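Local coordinates for protein GTP pyrophosphokinase YjbM (Bacillus subtilis, PDB 5DEC) that synthesises the alarmone (p)ppGpp by transferring pyrophosphate from ATP to GTP or GDP, working as a homotetramer with highly cooperative catalysis, at residues B[21-26]-B[143-148]; B[83-88]-B[94-99]; B[98-101]-B[105-108]; B[152-157]-B[189-194]. All coordinates share one frame; numbering follows the deposited sequence.

Contact 1 of 4, residues B[21-26]-B[143-148]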
loop_
_atom_site.group_PDB
_atom_site.type_symbol
_atom_site.label_atom_id
_atom_site.label_comp_id
_atom_site.label_asym_id
_atom_site.label_seq_id
_atom_site.Cartn_x
_atom_site.Cartn_y
_atom_site.Cartn_z
ATOM N N ARG B 21 -13.138 -9.127 -5.080
ATOM C CA ARG B 21 -12.130 -8.181 -4.606
ATOM C C ARG B 21 -10.844 -8.857 -4.158
ATOM O O ARG B 21 -9.743 -8.353 -4.413
ATOM C CB ARG B 21 -12.676 -7.325 -3.459
ATOM C CG ARG B 21 -13.729 -6.356 -3.903
ATOM C CD ARG B 21 -14.098 -5.373 -2.807
ATOM N NE ARG B 21 -15.247 -4.598 -3.246
ATOM C CZ ARG B 21 -16.482 -4.762 -2.791
ATOM N NH1 ARG B 21 -16.740 -5.669 -1.855
ATOM N NH2 ARG B 21 -17.461 -4.006 -3.272
ATOM N N GLN B 22 -10.978 -9.979 -3.461
ATOM C CA GLN B 22 -9.805 -10.697 -2.976
ATOM C C GLN B 22 -9.035 -11.317 -4.165
ATOM O O GLN B 22 -7.810 -11.290 -4.205
ATOM C CB GLN B 22 -10.219 -11.766 -1.950
ATOM C CG GLN B 22 -9.045 -12.578 -1.350
ATOM C CD GLN B 22 -8.058 -11.746 -0.552
ATOM O OE1 GLN B 22 -8.397 -10.681 -0.035
ATOM N NE2 GLN B 22 -6.828 -12.235 -0.435
ATOM N N ALA B 23 -9.747 -11.844 -5.146
ATOM C CA ALA B 23 -9.062 -12.369 -6.335
ATOM C C ALA B 23 -8.235 -11.282 -7.021
ATOM O O ALA B 23 -7.076 -11.498 -7.404
ATOM C CB ALA B 23 -10.063 -12.953 -7.306
ATOM N N VAL B 24 -8.838 -10.111 -7.182
ATOM C CA VAL B 24 -8.122 -8.969 -7.764
ATOM C C VAL B 24 -6.889 -8.583 -6.952
ATOM O O VAL B 24 -5.810 -8.383 -7.517
ATOM C CB VAL B 24 -9.076 -7.758 -7.922
ATOM C CG1 VAL B 24 -8.302 -6.488 -8.283
ATOM C CG2 VAL B 24 -10.117 -8.080 -8.990
ATOM N N GLU B 25 -7.003 -8.496 -5.625
ATOM C CA GLU B 25 -5.815 -8.123 -4.836
ATOM C C GLU B 25 -4.694 -9.170 -4.925
ATOM O O GLU B 25 -3.487 -8.833 -4.907
ATOM C CB GLU B 25 -6.171 -7.903 -3.356
ATOM C CG GLU B 25 -7.062 -6.688 -3.099
ATOM C CD GLU B 25 -6.577 -5.423 -3.808
ATOM O OE1 GLU B 25 -5.388 -5.068 -3.704
ATOM O OE2 GLU B 25 -7.401 -4.773 -4.473
ATOM N N GLU B 26 -5.070 -10.445 -4.964
ATOM C CA GLU B 26 -4.058 -11.500 -5.064
ATOM C C GLU B 26 -3.360 -11.439 -6.415
ATOM O O GLU B 26 -2.145 -11.509 -6.492
ATOM C CB GLU B 26 -4.683 -12.876 -4.831
ATOM C CG GLU B 26 -5.133 -13.061 -3.363
ATOM C CD GLU B 26 -5.641 -14.453 -3.032
ATOM O OE1 GLU B 26 -5.395 -15.401 -3.816
ATOM O OE2 GLU B 26 -6.293 -14.592 -1.968
ATOM N N VAL B 143 -13.271 -18.081 -9.405
ATOM C CA VAL B 143 -13.850 -16.830 -9.894
ATOM C C VAL B 143 -13.246 -16.406 -11.226
ATOM O O VAL B 143 -12.051 -16.597 -11.490
ATOM C CB VAL B 143 -13.708 -15.671 -8.869
ATOM C CG1 VAL B 143 -14.171 -16.117 -7.489
ATOM C CG2 VAL B 143 -12.310 -15.176 -8.816
ATOM N N LEU B 144 -14.108 -15.859 -12.076
ATOM C CA LEU B 144 -13.711 -15.351 -13.379
ATOM C C LEU B 144 -13.102 -13.982 -13.198
ATOM O O LEU B 144 -13.626 -13.155 -12.448
ATOM C CB LEU B 144 -14.902 -15.278 -14.324
ATOM C CG LEU B 144 -15.463 -16.627 -14.728
ATOM C CD1 LEU B 144 -16.811 -16.453 -15.408
ATOM C CD2 LEU B 144 -14.453 -17.303 -15.647
ATOM N N VAL B 145 -11.965 -13.767 -13.849
ATOM C CA VAL B 145 -11.280 -12.484 -13.804
ATOM C C VAL B 145 -10.862 -12.116 -15.213
ATOM O O VAL B 145 -10.174 -12.899 -15.878
ATOM C CB VAL B 145 -10.021 -12.518 -12.920
ATOM C CG1 VAL B 145 -9.379 -11.145 -12.865
ATOM C CG2 VAL B 145 -10.357 -13.040 -11.492
ATOM N N GLU B 146 -11.267 -10.939 -15.673
ATOM C CA GLU B 146 -10.822 -10.474 -16.986
ATOM C C GLU B 146 -9.462 -9.793 -16.863
ATOM O O GLU B 146 -9.253 -8.963 -15.985
ATOM C CB GLU B 146 -11.819 -9.496 -17.596
ATOM C CG GLU B 146 -11.369 -8.973 -18.957
ATOM C CD GLU B 146 -12.240 -7.822 -19.441
ATOM O OE1 GLU B 146 -11.947 -6.666 -19.057
ATOM O OE2 GLU B 146 -13.219 -8.076 -20.171
ATOM N N ILE B 147 -8.528 -10.153 -17.733
ATOM C CA ILE B 147 -7.232 -9.486 -17.749
ATOM C C ILE B 147 -7.058 -8.850 -19.131
ATOM O O ILE B 147 -7.103 -9.548 -20.138
ATOM C CB ILE B 147 -6.061 -10.445 -17.509
ATOM C CG1 ILE B 147 -6.217 -11.210 -16.191
ATOM C CG2 ILE B 147 -4.729 -9.659 -17.538
ATOM C CD1 ILE B 147 -5.072 -12.164 -15.914
ATOM N N GLN B 148 -6.900 -7.536 -19.188
ATOM C CA GLN B 148 -6.587 -6.876 -20.462
ATOM C C GLN B 148 -5.121 -6.485 -20.517
ATOM O O GLN B 148 -4.531 -6.144 -19.495
ATOM C CB GLN B 148 -7.443 -5.636 -20.687
ATOM C CG GLN B 148 -8.940 -5.864 -20.641
ATOM C CD GLN B 148 -9.701 -4.653 -21.169
ATOM O OE1 GLN B 148 -9.171 -3.875 -21.968
ATOM N NE2 GLN B 148 -10.918 -4.458 -20.682
#
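The methyl of A23 points from helix 11-38 toward strand 139-151 and is met there by one branch each of V143 and V145. V143 gives the closer touch, its CG2 lying 3.5 Å from A23 CB; V145 CG2 approaches the same methyl to 4.2 Å. In V143 this branch stands between the backbone N and the carbonyl carbon (chi1 -49°), whereas in V145 it lies beside the N and anti to the carbonyl carbon. Both valines direct their CB toward the helix, and L144 between them points away, so the strand presents one apolar face. That face belongs to the mixed five-stranded sheet of the RelA/SpoT synthetase fold, and the helix lies across it; V24 packs on A81 of the adjacent strand 81-87 and on V54 of strand 49-54 beyond it. Beside this patch, where Q22 and E26 pack on L134 of strand 126-136, Q22 NE2 donates to the anti lone pair of E26 OE2 over 2.9 Å, nearly straight at 169°, and also bonds V29 O of a second subunit. Further along the strand Q148 NE2 reaches OE1 of E146, the inferred proton acceptor, at 2.9 Å, coming from above its carboxylate plane.

Contact 2 of 4, residues B[83-88]-B[94-99]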
loop_
_atom_site.group_PDB
_atom_site.type_symbol
_atom_site.label_atom_id
_atom_site.label_comp_id
_atom_site.label_asym_id
_atom_site.label_seq_id
_atom_site.Cartn_x
_atom_site.Cartn_y
_atom_site.Cartn_z
ATOM N N LEU B 83 -8.409 -6.877 -14.362
ATOM C CA LEU B 83 -7.092 -6.272 -14.222
ATOM C C LEU B 83 -6.664 -5.682 -15.544
ATOM O O LEU B 83 -7.150 -6.082 -16.609
ATOM C CB LEU B 83 -6.036 -7.264 -13.736
ATOM C CG LEU B 83 -6.079 -7.441 -12.216
ATOM C CD1 LEU B 83 -7.034 -8.568 -11.857
ATOM C CD2 LEU B 83 -4.708 -7.649 -11.632
ATOM N N ARG B 84 -5.769 -4.710 -15.483
ATOM C CA ARG B 84 -5.205 -4.179 -16.716
ATOM C C ARG B 84 -3.715 -4.166 -16.585
ATOM O O ARG B 84 -3.169 -3.683 -15.578
ATOM C CB ARG B 84 -5.737 -2.785 -17.022
ATOM C CG ARG B 84 -7.247 -2.831 -17.170
ATOM C CD ARG B 84 -7.845 -1.661 -17.898
ATOM N NE ARG B 84 -9.268 -1.922 -18.095
ATOM C CZ ARG B 84 -10.203 -0.985 -18.175
ATOM N NH1 ARG B 84 -9.867 0.297 -18.117
ATOM N NH2 ARG B 84 -11.474 -1.336 -18.350
ATOM N N ILE B 85 -3.060 -4.709 -17.602
ATOM C CA ILE B 85 -1.612 -4.758 -17.624
ATOM C C ILE B 85 -1.170 -3.800 -18.730
ATOM O O ILE B 85 -1.566 -3.973 -19.880
ATOM C CB ILE B 85 -1.091 -6.187 -17.903
ATOM C CG1 ILE B 85 -1.592 -7.172 -16.829
ATOM C CG2 ILE B 85 0.419 -6.184 -17.958
ATOM C CD1 ILE B 85 -1.211 -8.661 -17.123
ATOM N N MET B 86 -0.363 -2.798 -18.379
ATOM C CA MET B 86 0.102 -1.800 -19.352
ATOM C C MET B 86 1.555 -2.082 -19.723
ATOM O O MET B 86 2.390 -2.279 -18.843
ATOM C CB MET B 86 -0.018 -0.386 -18.783
ATOM C CG MET B 86 -1.265 0.349 -19.250
ATOM S SD MET B 86 -2.795 -0.505 -18.812
ATOM C CE MET B 86 -2.809 -0.316 -17.043
ATOM N N CYS B 87 1.836 -2.097 -21.022
ATOM C CA CYS B 87 3.173 -2.384 -21.533
ATOM C C CYS B 87 3.715 -1.204 -22.336
ATOM O O CYS B 87 2.955 -0.480 -22.957
ATOM C CB CYS B 87 3.140 -3.636 -22.419
ATOM S SG CYS B 87 2.279 -5.045 -21.693
ATOM N N GLN B 88 5.032 -1.050 -22.357
ATOM C CA GLN B 88 5.680 0.011 -23.123
ATOM C C GLN B 88 5.581 -0.195 -24.622
ATOM O O GLN B 88 5.280 0.739 -25.363
ATOM C CB GLN B 88 7.136 0.088 -22.713
ATOM C CG GLN B 88 7.813 1.387 -22.987
ATOM C CD GLN B 88 9.045 1.537 -22.129
ATOM O OE1 GLN B 88 9.986 0.763 -22.247
ATOM N NE2 GLN B 88 9.031 2.515 -21.234
ATOM N N GLN B 94 2.722 -9.717 -26.497
ATOM C CA GLN B 94 2.843 -11.139 -26.783
ATOM C C GLN B 94 3.651 -11.829 -25.685
ATOM O O GLN B 94 3.349 -12.958 -25.315
ATOM C CB GLN B 94 3.490 -11.357 -28.161
ATOM C CG GLN B 94 3.599 -12.822 -28.578
ATOM C CD GLN B 94 2.251 -13.514 -28.685
ATOM O OE1 GLN B 94 1.239 -12.892 -29.017
ATOM N NE2 GLN B 94 2.229 -14.812 -28.392
ATOM N N ILE B 95 4.664 -11.142 -25.165
ATOM C CA ILE B 95 5.483 -11.687 -24.093
ATOM C C ILE B 95 4.659 -11.900 -22.825
ATOM O O ILE B 95 4.703 -12.975 -22.231
ATOM C CB ILE B 95 6.686 -10.759 -23.794
ATOM C CG1 ILE B 95 7.667 -10.782 -24.978
ATOM C CG2 ILE B 95 7.393 -11.185 -22.519
ATOM C CD1 ILE B 95 8.812 -9.814 -24.850
ATOM N N VAL B 96 3.850 -10.910 -22.454
ATOM C CA VAL B 96 3.020 -11.024 -21.258
ATOM C C VAL B 96 1.977 -12.122 -21.446
ATOM O O VAL B 96 1.744 -12.944 -20.539
ATOM C CB VAL B 96 2.322 -9.679 -20.904
ATOM C CG1 VAL B 96 1.341 -9.868 -19.758
ATOM C CG2 VAL B 96 3.357 -8.613 -20.555
ATOM N N LYS B 97 1.367 -12.149 -22.622
ATOM C CA LYS B 97 0.408 -13.194 -22.966
ATOM C C LYS B 97 0.987 -14.581 -22.717
ATOM O O LYS B 97 0.343 -15.445 -22.118
ATOM C CB LYS B 97 0.005 -13.096 -24.436
ATOM C CG LYS B 97 -1.069 -12.090 -24.767
ATOM C CD LYS B 97 -1.289 -12.031 -26.283
ATOM C CE LYS B 97 -1.502 -13.417 -26.870
ATOM N NZ LYS B 97 -1.726 -13.365 -28.346
ATOM N N GLU B 98 2.198 -14.799 -23.213
ATOM C CA GLU B 98 2.832 -16.099 -23.068
ATOM C C GLU B 98 3.163 -16.410 -21.628
ATOM O O GLU B 98 3.038 -17.564 -21.201
ATOM C CB GLU B 98 4.071 -16.175 -23.961
ATOM C CG GLU B 98 3.655 -16.305 -25.406
ATOM C CD GLU B 98 4.801 -16.178 -26.394
ATOM O OE1 GLU B 98 5.942 -15.888 -25.966
ATOM O OE2 GLU B 98 4.553 -16.393 -27.602
ATOM N N MET B 99 3.573 -15.402 -20.865
ATOM C CA MET B 99 3.761 -15.611 -19.443
ATOM C C MET B 99 2.461 -16.054 -18.781
ATOM O O MET B 99 2.466 -16.987 -17.967
ATOM C CB MET B 99 4.276 -14.328 -18.752
ATOM C CG MET B 99 5.725 -14.032 -19.084
ATOM S SD MET B 99 6.374 -12.615 -18.180
ATOM C CE MET B 99 5.391 -11.279 -18.821
#
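V96 holds CG1 anti to its backbone N (chi1 173°) and CG2 anti to its carbonyl carbon, a fork that lets one side chain meet two strand residues at once. I85 answers with an extended chain, chi2 175°, which carries CD1 out to 3.9 Å from V96 CG1; the two side chains run at a slant to each other. C87 turns SG anti to the carbonyl carbon and beside the N, where it lies 3.9 Å from V96 CG2. All three residues are buried, and the touches are apolar, with no hydrogen bond across. The strand and helix are consecutive elements of the RelA/SpoT synthetase fold: strand 81-87 runs inside the mixed sheet, and helix 90-102, entered after a short turn, folds back against the sheet's face. L31 of helix 11-38, one of the allosteric-activator-site residues, packs on I85, and I47 touches both I85 and V96. R84, an ATP-binding residue, sits between I85 and L83 on the strand. On the helix, Q94 bonds two neighbours through its amide: NE2 donates to E98 OE2 at 2.9 Å and 172°. E98 OE2 lies in the plane of the Q94 amide, while NE2 meets it from above the carboxylate plane. The other end of that amide, Q94 OE1, takes a bond from K97 NZ at 3.1 Å, with NZ tilted out of the carbonyl plane.

Contact 3 of 4, residues B[98-101]-B[105-108]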
loop_
_atom_site.group_PDB
_atom_site.type_symbol
_atom_site.label_atom_id
_atom_site.label_comp_id
_atom_site.label_asym_id
_atom_site.label_seq_id
_atom_site.Cartn_x
_atom_site.Cartn_y
_atom_site.Cartn_z
ATOM N N GLU B 98 2.198 -14.799 -23.213
ATOM C CA GLU B 98 2.832 -16.099 -23.068
ATOM C C GLU B 98 3.163 -16.410 -21.628
ATOM O O GLU B 98 3.038 -17.564 -21.201
ATOM C CB GLU B 98 4.071 -16.175 -23.961
ATOM C CG GLU B 98 3.655 -16.305 -25.406
ATOM C CD GLU B 98 4.801 -16.178 -26.394
ATOM O OE1 GLU B 98 5.942 -15.888 -25.966
ATOM O OE2 GLU B 98 4.553 -16.393 -27.602
ATOM N N MET B 99 3.573 -15.402 -20.865
ATOM C CA MET B 99 3.761 -15.611 -19.443
ATOM C C MET B 99 2.461 -16.054 -18.781
ATOM O O MET B 99 2.466 -16.987 -17.967
ATOM C CB MET B 99 4.276 -14.328 -18.752
ATOM C CG MET B 99 5.725 -14.032 -19.084
ATOM S SD MET B 99 6.374 -12.615 -18.180
ATOM C CE MET B 99 5.391 -11.279 -18.821
ATOM N N LEU B 100 1.351 -15.400 -19.121
ATOM C CA LEU B 100 0.079 -15.706 -18.455
ATOM C C LEU B 100 -0.395 -17.115 -18.816
ATOM O O LEU B 100 -0.923 -17.838 -17.975
ATOM C CB LEU B 100 -1.001 -14.682 -18.820
ATOM C CG LEU B 100 -0.718 -13.241 -18.339
ATOM C CD1 LEU B 100 -1.817 -12.303 -18.755
ATOM C CD2 LEU B 100 -0.601 -13.204 -16.840
ATOM N N PHE B 101 -0.201 -17.499 -20.071
ATOM C CA PHE B 101 -0.606 -18.830 -20.509
ATOM C C PHE B 101 0.178 -19.940 -19.797
ATOM O O PHE B 101 -0.328 -21.050 -19.623
ATOM C CB PHE B 101 -0.450 -18.938 -22.025
ATOM C CG PHE B 101 -1.653 -18.437 -22.785
ATOM C CD1 PHE B 101 -2.802 -19.208 -22.866
ATOM C CD2 PHE B 101 -1.639 -17.214 -23.414
ATOM C CE1 PHE B 101 -3.914 -18.761 -23.562
ATOM C CE2 PHE B 101 -2.747 -16.757 -24.115
ATOM C CZ PHE B 101 -3.885 -17.532 -24.186
ATOM N N ASP B 105 -1.047 -21.047 -11.521
ATOM C CA ASP B 105 -1.883 -20.656 -10.382
ATOM C C ASP B 105 -3.261 -20.159 -10.821
ATOM O O ASP B 105 -4.055 -19.693 -10.003
ATOM C CB ASP B 105 -1.184 -19.612 -9.492
ATOM C CG ASP B 105 -0.672 -18.402 -10.254
ATOM O OD1 ASP B 105 -0.561 -18.438 -11.501
ATOM O OD2 ASP B 105 -0.355 -17.403 -9.572
ATOM N N PHE B 106 -3.541 -20.286 -12.115
ATOM C CA PHE B 106 -4.898 -20.143 -12.639
ATOM C C PHE B 106 -4.952 -20.822 -13.997
ATOM O O PHE B 106 -3.941 -21.335 -14.474
ATOM C CB PHE B 106 -5.342 -18.661 -12.726
ATOM C CG PHE B 106 -4.373 -17.752 -13.447
ATOM C CD1 PHE B 106 -4.201 -17.839 -14.822
ATOM C CD2 PHE B 106 -3.677 -16.765 -12.752
ATOM C CE1 PHE B 106 -3.327 -16.998 -15.499
ATOM C CE2 PHE B 106 -2.789 -15.911 -13.427
ATOM C CZ PHE B 106 -2.624 -16.032 -14.806
ATOM N N THR B 107 -6.126 -20.841 -14.617
ATOM C CA THR B 107 -6.251 -21.359 -15.967
ATOM C C THR B 107 -6.947 -20.343 -16.870
ATOM O O THR B 107 -7.913 -19.699 -16.470
ATOM C CB THR B 107 -7.025 -22.704 -16.001
ATOM O OG1 THR B 107 -8.371 -22.505 -15.554
ATOM C CG2 THR B 107 -6.345 -23.740 -15.109
ATOM N N VAL B 108 -6.447 -20.208 -18.092
ATOM C CA VAL B 108 -7.042 -19.313 -19.072
ATOM C C VAL B 108 -8.225 -20.009 -19.737
ATOM O O VAL B 108 -8.095 -21.131 -20.214
ATOM C CB VAL B 108 -6.003 -18.869 -20.119
ATOM C CG1 VAL B 108 -6.650 -18.007 -21.198
ATOM C CG2 VAL B 108 -4.823 -18.131 -19.421
#
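L100 and F101, near the C-terminal end of helix 90-102, pack against F106 and V108 where the chain turns back into strand 107-113, a tight helix-to-strand connection at the edge of the synthetase sheet within this chain. F106 sets its ring between the backbone N and the carbonyl carbon (chi1 51°), which swings it toward the helix. There CZ meets L100 CD2 at 4.0 Å, the two side chains crossing at a slant. The leucine is extended, chi2 179°, and its other neighbours include L31 of helix 11-38, L128 of strand 126-136 and I147 and I149 of strand 139-151, so the F106 ring closes one side of a buried apolar cluster. F101 behaves differently: its CB points away from the strand, yet the ring comes back to V108, the two side chains crossing at about a right angle. V108 aims its CB at the helix and spreads its two methyls, CG1 nearest F101 CE1 at 3.7 Å and CG2 nearest F101 CD1 at 4.1 Å. With an alanine in place of this valine both methyls go, and the exposed F101 ring would probably be left with little on this strand to hold its rotation. Backbone atoms also take part, the carbonyl oxygen of L100 resting 3.6 Å from F106 CE1 and 4.2 Å from V108 CG2.

Contact 4 of 4, residues B[152-157]-B[189-194]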
loop_
_atom_site.group_PDB
_atom_site.type_symbol
_atom_site.label_atom_id
_atom_site.label_comp_id
_atom_site.label_asym_id
_atom_site.label_seq_id
_atom_site.Cartn_x
_atom_site.Cartn_y
_atom_site.Cartn_z
ATOM N N LEU B 152 0.721 1.607 -23.273
ATOM C CA LEU B 152 0.425 2.860 -22.605
ATOM C C LEU B 152 -0.481 3.758 -23.464
ATOM O O LEU B 152 -1.427 4.367 -22.960
ATOM C CB LEU B 152 1.732 3.593 -22.265
ATOM C CG LEU B 152 2.669 2.896 -21.256
ATOM C CD1 LEU B 152 4.059 3.558 -21.179
ATOM C CD2 LEU B 152 2.025 2.856 -19.886
ATOM N N ALA B 153 -0.170 3.845 -24.754
ATOM C CA ALA B 153 -0.904 4.704 -25.672
ATOM C C ALA B 153 -2.326 4.197 -25.919
ATOM O O ALA B 153 -3.272 4.983 -25.959
ATOM C CB ALA B 153 -0.140 4.823 -26.991
ATOM N N MET B 154 -2.471 2.881 -26.093
ATOM C CA MET B 154 -3.788 2.228 -26.149
ATOM C C MET B 154 -4.602 2.512 -24.890
ATOM O O MET B 154 -5.806 2.761 -24.947
ATOM C CB MET B 154 -3.624 0.707 -26.276
ATOM C CG MET B 154 -3.039 0.237 -27.582
ATOM S SD MET B 154 -2.394 -1.454 -27.474
ATOM C CE MET B 154 -3.711 -2.395 -26.863
ATOM N N ASN B 155 -3.958 2.388 -23.739
ATOM C CA ASN B 155 -4.664 2.586 -22.487
ATOM C C ASN B 155 -5.126 4.040 -22.368
ATOM O O ASN B 155 -6.236 4.329 -21.914
ATOM C CB ASN B 155 -3.777 2.212 -21.290
ATOM C CG ASN B 155 -4.518 2.328 -19.967
ATOM O OD1 ASN B 155 -5.565 1.714 -19.789
ATOM N ND2 ASN B 155 -3.955 3.070 -19.025
ATOM N N PHE B 156 -4.255 4.951 -22.777
ATOM C CA PHE B 156 -4.604 6.376 -22.750
ATOM C C PHE B 156 -5.840 6.642 -23.618
ATOM O O PHE B 156 -6.829 7.241 -23.162
ATOM C CB PHE B 156 -3.401 7.208 -23.212
ATOM C CG PHE B 156 -3.664 8.681 -23.292
ATOM C CD1 PHE B 156 -4.587 9.296 -22.454
ATOM C CD2 PHE B 156 -2.950 9.462 -24.175
ATOM C CE1 PHE B 156 -4.825 10.658 -22.543
ATOM C CE2 PHE B 156 -3.173 10.839 -24.255
ATOM C CZ PHE B 156 -4.090 11.428 -23.429
ATOM N N TRP B 157 -5.781 6.198 -24.865
ATOM C CA TRP B 157 -6.925 6.399 -25.779
ATOM C C TRP B 157 -8.209 5.771 -25.230
ATOM O O TRP B 157 -9.277 6.404 -25.245
ATOM C CB TRP B 157 -6.627 5.846 -27.177
ATOM C CG TRP B 157 -7.746 6.149 -28.099
ATOM C CD1 TRP B 157 -7.893 7.274 -28.848
ATOM C CD2 TRP B 157 -8.927 5.353 -28.310
ATOM N NE1 TRP B 157 -9.086 7.219 -29.554
ATOM C CE2 TRP B 157 -9.729 6.072 -29.236
ATOM C CE3 TRP B 157 -9.358 4.123 -27.838
ATOM C CZ2 TRP B 157 -10.953 5.554 -29.679
ATOM C CZ3 TRP B 157 -10.565 3.634 -28.262
ATOM C CH2 TRP B 157 -11.350 4.342 -29.197
ATOM N N ARG B 189 -0.006 5.200 -34.461
ATOM C CA ARG B 189 1.253 5.569 -35.093
ATOM C C ARG B 189 2.382 5.742 -34.093
ATOM O O ARG B 189 3.519 5.404 -34.386
ATOM C CB ARG B 189 1.132 6.863 -35.902
ATOM C CG ARG B 189 0.446 6.656 -37.252
ATOM C CD ARG B 189 0.532 7.928 -38.081
ATOM N NE ARG B 189 -0.354 8.959 -37.562
ATOM C CZ ARG B 189 -1.603 9.167 -37.962
ATOM N NH1 ARG B 189 -2.137 8.421 -38.919
ATOM N NH2 ARG B 189 -2.308 10.143 -37.404
ATOM N N LEU B 190 2.072 6.273 -32.917
ATOM C CA LEU B 190 3.082 6.383 -31.878
ATOM C C LEU B 190 3.604 5.002 -31.512
ATOM O O LEU B 190 4.813 4.819 -31.388
ATOM C CB LEU B 190 2.516 7.106 -30.645
ATOM C CG LEU B 190 3.396 7.140 -29.392
ATOM C CD1 LEU B 190 4.743 7.768 -29.715
ATOM C CD2 LEU B 190 2.697 7.902 -28.281
ATOM N N ASP B 191 2.705 4.034 -31.341
ATOM C CA ASP B 191 3.134 2.677 -30.999
ATOM C C ASP B 191 4.015 2.086 -32.107
ATOM O O ASP B 191 4.990 1.405 -31.816
ATOM C CB ASP B 191 1.929 1.768 -30.730
ATOM C CG ASP B 191 1.453 1.850 -29.272
ATOM O OD1 ASP B 191 2.251 2.273 -28.397
ATOM O OD2 ASP B 191 0.269 1.524 -29.011
ATOM N N GLU B 192 3.687 2.371 -33.369
ATOM C CA GLU B 192 4.490 1.885 -34.492
ATOM C C GLU B 192 5.912 2.441 -34.449
ATOM O O GLU B 192 6.875 1.700 -34.622
ATOM C CB GLU B 192 3.847 2.255 -35.836
ATOM C CG GLU B 192 2.536 1.549 -36.134
ATOM C CD GLU B 192 1.818 2.124 -37.367
ATOM O OE1 GLU B 192 2.438 2.901 -38.128
ATOM O OE2 GLU B 192 0.626 1.806 -37.569
ATOM N N GLU B 193 6.041 3.743 -34.195
ATOM C CA GLU B 193 7.352 4.379 -34.113
ATOM C C GLU B 193 8.139 3.813 -32.937
ATOM O O GLU B 193 9.344 3.621 -33.019
ATOM C CB GLU B 193 7.225 5.904 -33.951
ATOM C CG GLU B 193 6.576 6.626 -35.115
ATOM C CD GLU B 193 7.241 6.317 -36.459
ATOM O OE1 GLU B 193 8.483 6.157 -36.515
ATOM O OE2 GLU B 193 6.507 6.251 -37.464
ATOM N N MET B 194 7.447 3.552 -31.835
ATOM C CA MET B 194 8.074 2.940 -30.673
ATOM C C MET B 194 8.569 1.539 -31.018
ATOM O O MET B 194 9.685 1.152 -30.645
ATOM C CB MET B 194 7.089 2.878 -29.490
ATOM C CG MET B 194 6.844 4.228 -28.809
ATOM S SD MET B 194 8.346 5.027 -28.223
ATOM C CE MET B 194 7.715 6.482 -27.399
#
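D191 OD2 lies 3.8 Å from M154 CG and 3.9 Å from A153 CB, and two polar groups grip the same oxygen from outside the two segments: R124 through a salt bridge and the hydroxyl of T151 through a hydrogen bond. The T151 hydroxyl is also bonded to M154 N, at the start of helix 152-167, so it ties the carboxylate to the first turn of that helix. D191 places its CG beside the backbone N and anti to the carbonyl carbon (chi1 -86°), laying the carboxylate against the other helix. Its OD1 rests 3.8 Å from A153 CB, so the methyl touches both oxygens. M154 lies across the aspartate at about a right angle. L190 CD2 adds an apolar touch at 4.4 Å from A153 CB. The segments 152-157 and 189-194 run antiparallel, their axes at 171° and 10.0 Å apart at closest approach, joining helix 174-202 to the helix that follows strand 139-151. L190 also packs on A186 of a third subunit, while N155, on the same helix as A153, binds the allosteric activator. With an asparagine in place of D191, R124 would probably lose its charged mate in a buried setting and be freer to turn away. Because no hydrogen bond joins the two segments directly, the buried carboxylate is probably compensated by R124 and T151, and the charge pairing probably keeps the aspartate ionised among its apolar neighbours.

Contacts 1, 2 and 3 reach the mixed five-stranded sheet, with centres 11 to 15 Å apart. Strands 139-151 and 81-87 (contacts 1 and 2) are neighbours in it, and contacts 2 and 3 share E98 and M99 of helix 90-102. Both lie along the chain between the segments of contact 1. I147, I85 and L100 touch one another as one apolar core. Contact 4 comes last, its centre 26 Å from that of contact 1, across the chain's centre, but 14 Å from that of contact 2; strand 139-151 leads into its helix 152-167, and a probable backbone hydrogen bond between C87 and L152 joins it to contact 2. Contacts 1 and 4 face different neighbouring subunits of the tetramer.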